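Local coordinates for protein estrogen receptor (Crassostrea gigas, PDB 4N1Y) that probably acts as a constitutively active transcription factor of the steroid hormone receptor family, having lost the hormone-operated switch of its ligand-binding domain, at residues A18-E23 / L49-N54; K96-A101 / E118-V123; P60-T63 / D69-H72. All coordinates share one frame; numbering follows the deposited sequence.

Interaction 1 of 3, residues A18-E23 / L49-N54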
# COMPACT_ATOMS: atom_id res chain seq x y z
N ALA B 18 12.72 -14.34 -16.14
CA ALA B 18 13.01 -12.92 -15.97
C ALA B 18 12.62 -12.14 -17.21
O ALA B 18 12.97 -12.50 -18.34
CB ALA B 18 14.47 -12.71 -15.63
N LEU B 19 11.90 -11.05 -16.97
CA LEU B 19 11.44 -10.15 -18.00
C LEU B 19 12.62 -9.62 -18.81
O LEU B 19 13.63 -9.23 -18.24
CB LEU B 19 10.67 -9.00 -17.34
CG LEU B 19 9.21 -9.21 -16.95
CD1 LEU B 19 9.09 -10.22 -15.81
CD2 LEU B 19 8.59 -7.89 -16.53
N PRO B 20 12.52 -9.61 -20.15
CA PRO B 20 13.66 -8.97 -20.80
C PRO B 20 13.49 -7.47 -20.68
O PRO B 20 12.38 -7.04 -20.34
CB PRO B 20 13.54 -9.43 -22.25
CG PRO B 20 12.04 -9.53 -22.45
CD PRO B 20 11.46 -9.98 -21.12
N VAL B 21 14.51 -6.68 -20.95
CA VAL B 21 14.31 -5.23 -20.94
C VAL B 21 13.93 -4.75 -22.32
O VAL B 21 14.57 -5.07 -23.31
CB VAL B 21 15.51 -4.47 -20.41
CG1 VAL B 21 15.05 -3.50 -19.32
CG2 VAL B 21 16.53 -5.44 -19.86
N LEU B 22 12.88 -3.94 -22.36
CA LEU B 22 12.32 -3.47 -23.62
C LEU B 22 12.78 -2.06 -23.97
O LEU B 22 12.90 -1.20 -23.11
CB LEU B 22 10.79 -3.53 -23.57
CG LEU B 22 10.19 -4.92 -23.37
CD1 LEU B 22 8.73 -4.78 -23.02
CD2 LEU B 22 10.38 -5.81 -24.59
N GLU B 23 13.04 -1.86 -25.25
CA GLU B 23 13.40 -0.56 -25.77
C GLU B 23 12.10 0.20 -25.99
O GLU B 23 11.07 -0.43 -26.23
CB GLU B 23 14.13 -0.69 -27.10
CG GLU B 23 15.48 -1.36 -27.03
CD GLU B 23 16.53 -0.50 -26.41
OE1 GLU B 23 16.24 0.68 -26.12
OE2 GLU B 23 17.66 -0.99 -26.24
N LEU B 49 3.41 -5.18 -20.40
CA LEU B 49 2.22 -5.84 -19.89
C LEU B 49 2.05 -7.26 -20.43
O LEU B 49 1.78 -8.19 -19.66
CB LEU B 49 0.98 -5.00 -20.22
CG LEU B 49 -0.33 -5.41 -19.52
CD1 LEU B 49 -0.14 -5.53 -18.02
CD2 LEU B 49 -1.45 -4.43 -19.85
N VAL B 50 2.21 -7.44 -21.74
CA VAL B 50 2.17 -8.77 -22.34
C VAL B 50 3.21 -9.69 -21.73
O VAL B 50 2.97 -10.87 -21.49
CB VAL B 50 2.38 -8.72 -23.86
CG1 VAL B 50 2.46 -10.13 -24.41
CG2 VAL B 50 1.26 -7.96 -24.53
N HIS B 51 4.40 -9.14 -21.49
CA HIS B 51 5.49 -9.88 -20.87
C HIS B 51 5.18 -10.33 -19.45
O HIS B 51 5.49 -11.46 -19.08
CB HIS B 51 6.75 -9.02 -20.89
CG HIS B 51 7.39 -8.92 -22.23
ND1 HIS B 51 8.01 -9.98 -22.85
CD2 HIS B 51 7.50 -7.87 -23.09
CE1 HIS B 51 8.47 -9.60 -24.03
NE2 HIS B 51 8.18 -8.33 -24.19
N LEU B 52 4.56 -9.45 -18.66
CA LEU B 52 4.18 -9.77 -17.27
C LEU B 52 3.26 -10.97 -17.21
O LEU B 52 3.49 -11.91 -16.45
CB LEU B 52 3.45 -8.59 -16.63
CG LEU B 52 4.23 -7.37 -16.20
CD1 LEU B 52 3.26 -6.38 -15.60
CD2 LEU B 52 5.29 -7.74 -15.18
N ILE B 53 2.20 -10.90 -18.00
CA ILE B 53 1.23 -11.95 -18.16
C ILE B 53 1.87 -13.31 -18.47
O ILE B 53 1.49 -14.35 -17.90
CB ILE B 53 0.25 -11.56 -19.26
CG1 ILE B 53 -0.49 -10.30 -18.83
CG2 ILE B 53 -0.65 -12.74 -19.66
CD1 ILE B 53 -1.33 -9.69 -19.91
N ASN B 54 2.84 -13.29 -19.38
CA ASN B 54 3.55 -14.52 -19.75
C ASN B 54 4.41 -14.96 -18.58
O ASN B 54 4.57 -16.15 -18.28
CB ASN B 54 4.40 -14.29 -21.00
CG ASN B 54 3.56 -14.14 -22.26
OD1 ASN B 54 2.36 -14.46 -22.26
ND2 ASN B 54 4.18 -13.69 -23.34
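In the antiparallel helical sandwich of the nuclear receptor ligand-binding domain, the long loop between helices 7-15 and 34-56 folds back over helix 34-56, and Leu-19, Pro-20 and Leu-22 settle on His-51 and Leu-52. The contact lies near the surface; no hydrogen bond joins the two segments, which meet through side-chain packing. His-51 points its CB toward the loop, and its imidazole is met by two residues. Pro-20 lies over one face of the ring, its CG 4.2 Å from the centroid and 27° off the normal, a CH-pi contact. The Leu-22 and His-51 side chains come from opposite directions, and CD1 of Leu-22 approaches the ring obliquely, 3.3 Å from His-51 CD2, while Leu-22 CD2 approaches His-51 NE2 at 3.4 Å. Leu-52, the next residue, has its CB directed away from the loop, but its branched end comes back; with CG beside the backbone N (chi1 -74°) and chi2 fully extended, CD2 is carried to Leu-19. Leu-52 also packs on Leu-81 of helix 67-89, and Leu-19 on Asn-85, so both leucines also reach that helix. The methyl groups Leu-19 CD2 and Leu-52 CD2 are 3.6 Å apart.

Interaction 2 of 3, residues K96-A101 / E118-V123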
# COMPACT_ATOMS: atom_id res chain seq x y z
N LYS B 96 17.21 10.21 -9.34
CA LYS B 96 17.32 11.44 -10.10
C LYS B 96 16.49 11.31 -11.36
O LYS B 96 16.01 12.30 -11.90
CB LYS B 96 18.80 11.77 -10.41
CG LYS B 96 19.02 12.83 -11.46
CD LYS B 96 20.48 13.06 -11.76
CE LYS B 96 20.76 14.57 -12.01
NZ LYS B 96 20.68 15.44 -10.78
N SER B 97 16.27 10.08 -11.81
CA SER B 97 15.45 9.86 -12.99
C SER B 97 14.90 8.45 -13.03
O SER B 97 15.37 7.58 -12.31
CB SER B 97 16.27 10.12 -14.25
OG SER B 97 17.49 9.40 -14.22
N LEU B 98 13.89 8.24 -13.87
CA LEU B 98 13.31 6.92 -14.03
C LEU B 98 13.60 6.40 -15.42
O LEU B 98 13.34 7.07 -16.43
CB LEU B 98 11.81 6.94 -13.75
CG LEU B 98 11.51 7.21 -12.28
CD1 LEU B 98 10.02 7.34 -12.03
CD2 LEU B 98 12.11 6.13 -11.40
N ALA B 99 14.17 5.20 -15.48
CA ALA B 99 14.50 4.56 -16.74
C ALA B 99 13.38 3.61 -17.15
O ALA B 99 13.39 2.43 -16.77
CB ALA B 99 15.82 3.84 -16.63
N PHE B 100 12.42 4.11 -17.92
CA PHE B 100 11.29 3.29 -18.38
C PHE B 100 11.76 2.28 -19.40
O PHE B 100 11.31 1.13 -19.45
CB PHE B 100 10.19 4.18 -18.94
CG PHE B 100 9.69 5.16 -17.95
CD1 PHE B 100 8.76 4.77 -17.00
CD2 PHE B 100 10.18 6.45 -17.92
CE1 PHE B 100 8.31 5.67 -16.05
CE2 PHE B 100 9.73 7.36 -16.98
CZ PHE B 100 8.80 6.97 -16.04
N ALA B 101 12.70 2.73 -20.22
CA ALA B 101 13.43 1.85 -21.10
C ALA B 101 14.83 2.43 -21.12
O ALA B 101 15.04 3.57 -20.68
CB ALA B 101 12.79 1.81 -22.48
N GLU B 118 3.51 13.37 -8.96
CA GLU B 118 3.27 12.74 -7.66
C GLU B 118 3.52 11.26 -7.79
O GLU B 118 4.10 10.64 -6.89
CB GLU B 118 1.86 13.06 -7.10
CG GLU B 118 0.76 11.98 -7.15
CD GLU B 118 -0.58 12.50 -6.58
OE1 GLU B 118 -0.60 13.61 -6.00
OE2 GLU B 118 -1.61 11.80 -6.71
N ILE B 119 3.08 10.68 -8.90
CA ILE B 119 3.35 9.28 -9.16
C ILE B 119 4.85 8.99 -9.25
O ILE B 119 5.37 8.17 -8.48
CB ILE B 119 2.67 8.80 -10.45
CG1 ILE B 119 1.15 8.79 -10.26
CG2 ILE B 119 3.17 7.41 -10.84
CD1 ILE B 119 0.37 8.59 -11.53
N PHE B 120 5.57 9.66 -10.14
CA PHE B 120 6.97 9.31 -10.35
C PHE B 120 7.87 9.70 -9.18
O PHE B 120 8.90 9.06 -8.94
CB PHE B 120 7.49 9.92 -11.64
CG PHE B 120 6.89 9.31 -12.85
CD1 PHE B 120 6.34 8.04 -12.79
CD2 PHE B 120 6.86 10.00 -14.05
CE1 PHE B 120 5.77 7.47 -13.91
CE2 PHE B 120 6.30 9.43 -15.18
CZ PHE B 120 5.75 8.17 -15.11
N GLU B 121 7.46 10.73 -8.43
CA GLU B 121 8.24 11.13 -7.27
C GLU B 121 8.24 10.06 -6.19
O GLU B 121 9.23 9.86 -5.51
CB GLU B 121 7.70 12.43 -6.70
CG GLU B 121 8.43 13.66 -7.16
CD GLU B 121 7.91 14.90 -6.48
OE1 GLU B 121 7.55 14.83 -5.28
OE2 GLU B 121 7.90 15.97 -7.12
N GLN B 122 7.12 9.36 -6.06
CA GLN B 122 7.01 8.26 -5.14
C GLN B 122 7.84 7.05 -5.62
O GLN B 122 8.58 6.42 -4.86
CB GLN B 122 5.55 7.90 -4.95
CG GLN B 122 5.28 6.99 -3.77
CD GLN B 122 3.81 6.91 -3.45
OE1 GLN B 122 2.95 7.07 -4.33
NE2 GLN B 122 3.49 6.69 -2.18
N VAL B 123 7.71 6.74 -6.91
CA VAL B 123 8.48 5.66 -7.50
C VAL B 123 9.97 5.88 -7.43
O VAL B 123 10.71 5.00 -7.00
CB VAL B 123 8.11 5.44 -8.98
CG1 VAL B 123 9.01 4.37 -9.58
CG2 VAL B 123 6.65 5.05 -9.11
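The short strand 97-99 passes helix 117-132 with Leu-98 and Phe-120 nearest, their CA atoms 7.7 Å apart, and the chain then turns a corner at Phe-100. Leu-98 has its CB directed toward the helix. Its CD1 does most of the touching, resting 3.6 Å from Phe-120 CB and approaching that ring obliquely, and it also lies 4.0 Å from Val-123 CG1, about one helical turn further on. The branch met, CG1, stands anti to the backbone N of Val-123 (chi1 176°). The strand is one half of the two-stranded antiparallel hairpin that accompanies the helices of the nuclear receptor ligand-binding domain; its partner is strand 104-107, with Leu-98 and Leu-106 joined by backbone hydrogen bonds. At the corner, the Phe-100 ring reaches back to the helix and sets CZ over one face of Phe-120, shifted toward the rim. The two rings meet obliquely, centroids 5.0 Å apart and planes at 52°. All four side chains are buried, and the interface between them is apolar. Trp-111 meets Phe-120 edge-to-face, while Cys-86 of helix 67-89 touches both Leu-98 and Phe-100. On the same helical segment, Glu-121 OE1 forms a salt bridge with Arg-154 NH1 of the second subunit.

Interaction 3 of 3, residues P60-T63 / D69-H72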
# COMPACT_ATOMS: atom_id res chain seq x y z
N PRO B 60 5.52 -20.13 -9.73
CA PRO B 60 5.12 -21.48 -9.32
C PRO B 60 3.85 -21.46 -8.50
O PRO B 60 3.75 -20.75 -7.49
CB PRO B 60 6.31 -21.98 -8.50
CG PRO B 60 7.12 -20.78 -8.21
CD PRO B 60 6.90 -19.82 -9.31
N GLY B 61 2.86 -22.22 -8.97
CA GLY B 61 1.58 -22.33 -8.32
C GLY B 61 0.51 -21.61 -9.11
O GLY B 61 -0.65 -22.03 -9.11
N TYR B 62 0.90 -20.56 -9.82
CA TYR B 62 -0.04 -19.64 -10.46
C TYR B 62 -0.94 -20.32 -11.51
O TYR B 62 -2.14 -20.05 -11.60
CB TYR B 62 0.73 -18.49 -11.11
CG TYR B 62 -0.15 -17.38 -11.64
CD1 TYR B 62 -0.55 -16.34 -10.81
CD2 TYR B 62 -0.58 -17.37 -12.97
CE1 TYR B 62 -1.37 -15.33 -11.27
CE2 TYR B 62 -1.40 -16.34 -13.44
CZ TYR B 62 -1.78 -15.33 -12.58
OH TYR B 62 -2.57 -14.31 -13.01
N THR B 63 -0.36 -21.20 -12.31
CA THR B 63 -1.15 -21.82 -13.36
C THR B 63 -2.13 -22.85 -12.79
O THR B 63 -2.94 -23.42 -13.52
CB THR B 63 -0.25 -22.46 -14.40
OG1 THR B 63 0.71 -23.30 -13.75
CG2 THR B 63 0.46 -21.37 -15.17
N ASP B 69 -9.38 -16.22 -11.48
CA ASP B 69 -8.51 -15.64 -10.45
C ASP B 69 -7.12 -15.29 -11.01
O ASP B 69 -6.49 -14.33 -10.55
CB ASP B 69 -8.40 -16.59 -9.25
CG ASP B 69 -9.71 -16.68 -8.46
OD1 ASP B 69 -10.57 -15.78 -8.61
OD2 ASP B 69 -9.88 -17.65 -7.69
N GLN B 70 -6.64 -16.06 -11.98
CA GLN B 70 -5.42 -15.68 -12.69
C GLN B 70 -5.58 -14.31 -13.32
O GLN B 70 -4.75 -13.43 -13.13
CB GLN B 70 -5.05 -16.71 -13.74
CG GLN B 70 -4.65 -18.04 -13.15
CD GLN B 70 -4.20 -19.01 -14.19
OE1 GLN B 70 -3.57 -18.62 -15.17
NE2 GLN B 70 -4.48 -20.29 -13.98
N VAL B 71 -6.67 -14.12 -14.04
CA VAL B 71 -6.94 -12.82 -14.62
C VAL B 71 -7.08 -11.81 -13.49
O VAL B 71 -6.49 -10.73 -13.55
CB VAL B 71 -8.20 -12.83 -15.50
CG1 VAL B 71 -8.61 -11.41 -15.86
CG2 VAL B 71 -7.97 -13.68 -16.77
N HIS B 72 -7.78 -12.17 -12.43
CA HIS B 72 -8.09 -11.19 -11.38
C HIS B 72 -6.85 -10.63 -10.72
O HIS B 72 -6.77 -9.43 -10.50
CB HIS B 72 -9.00 -11.78 -10.31
CG HIS B 72 -9.28 -10.83 -9.19
ND1 HIS B 72 -10.21 -9.82 -9.29
CD2 HIS B 72 -8.77 -10.75 -7.94
CE1 HIS B 72 -10.24 -9.14 -8.16
NE2 HIS B 72 -9.38 -9.69 -7.32
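Tyr-62 and Gln-70 carry this contact, and a hydrogen bond is its polar element: the Tyr-62 hydroxyl donates to the backbone carbonyl oxygen of Gln-70, which lies at the ring edge, near the ring plane. The modelled OH to O separation of 2.4 Å is very short, and at this resolution the exact length is doubtful. The phenol reaches the helix because CG stands anti to the backbone N (chi1 -172°), which throws the ring across to the next helix. The van der Waals part comes from the Gln-70 side chain, which is extended beyond CG and crosses the tyrosine obliquely. Its CB and CG each sit 3.7 Å from Tyr-62 CE2, and OE1 is 3.6 Å from that same carbon, the amide plane being turned 60° from the ring. At its far end the amide enters the loop, where NE2 hydrogen-bonds to Leu-65 O; Tyr-62 O is also near, but the angle is too poor for a bond, and Thr-63 O stands 3.5 Å from NE2. In the link between two consecutive helices of the ligand-binding domain, 34-56 and 67-89, the contact thus ties the 3-10 segment at 62-63 to the beginning of helix 67-89, whose Leu-73 and Ile-74 pack against the tyrosine.

Overall arrangement
Interaction 1 comes first along the chain, then interaction 3, then interaction 2. Helix 34-56 supplies one side of interaction 1, and the link that follows it leads through interaction 3 into helix 67-89, which in turn runs on toward the hairpin of interaction 2. The centres of interactions 1 and 3 are about 17 Å apart, without touching. Interactions 1 and 2 lie about 19 Å apart by centres but do meet, through packing of Leu-22 and Glu-23 on Ala-101. Interactions 2 and 3, whose centres are about 29 Å apart, have the chain's middle between them. Together they tie loops and the hairpin to three helices of one ligand-binding domain.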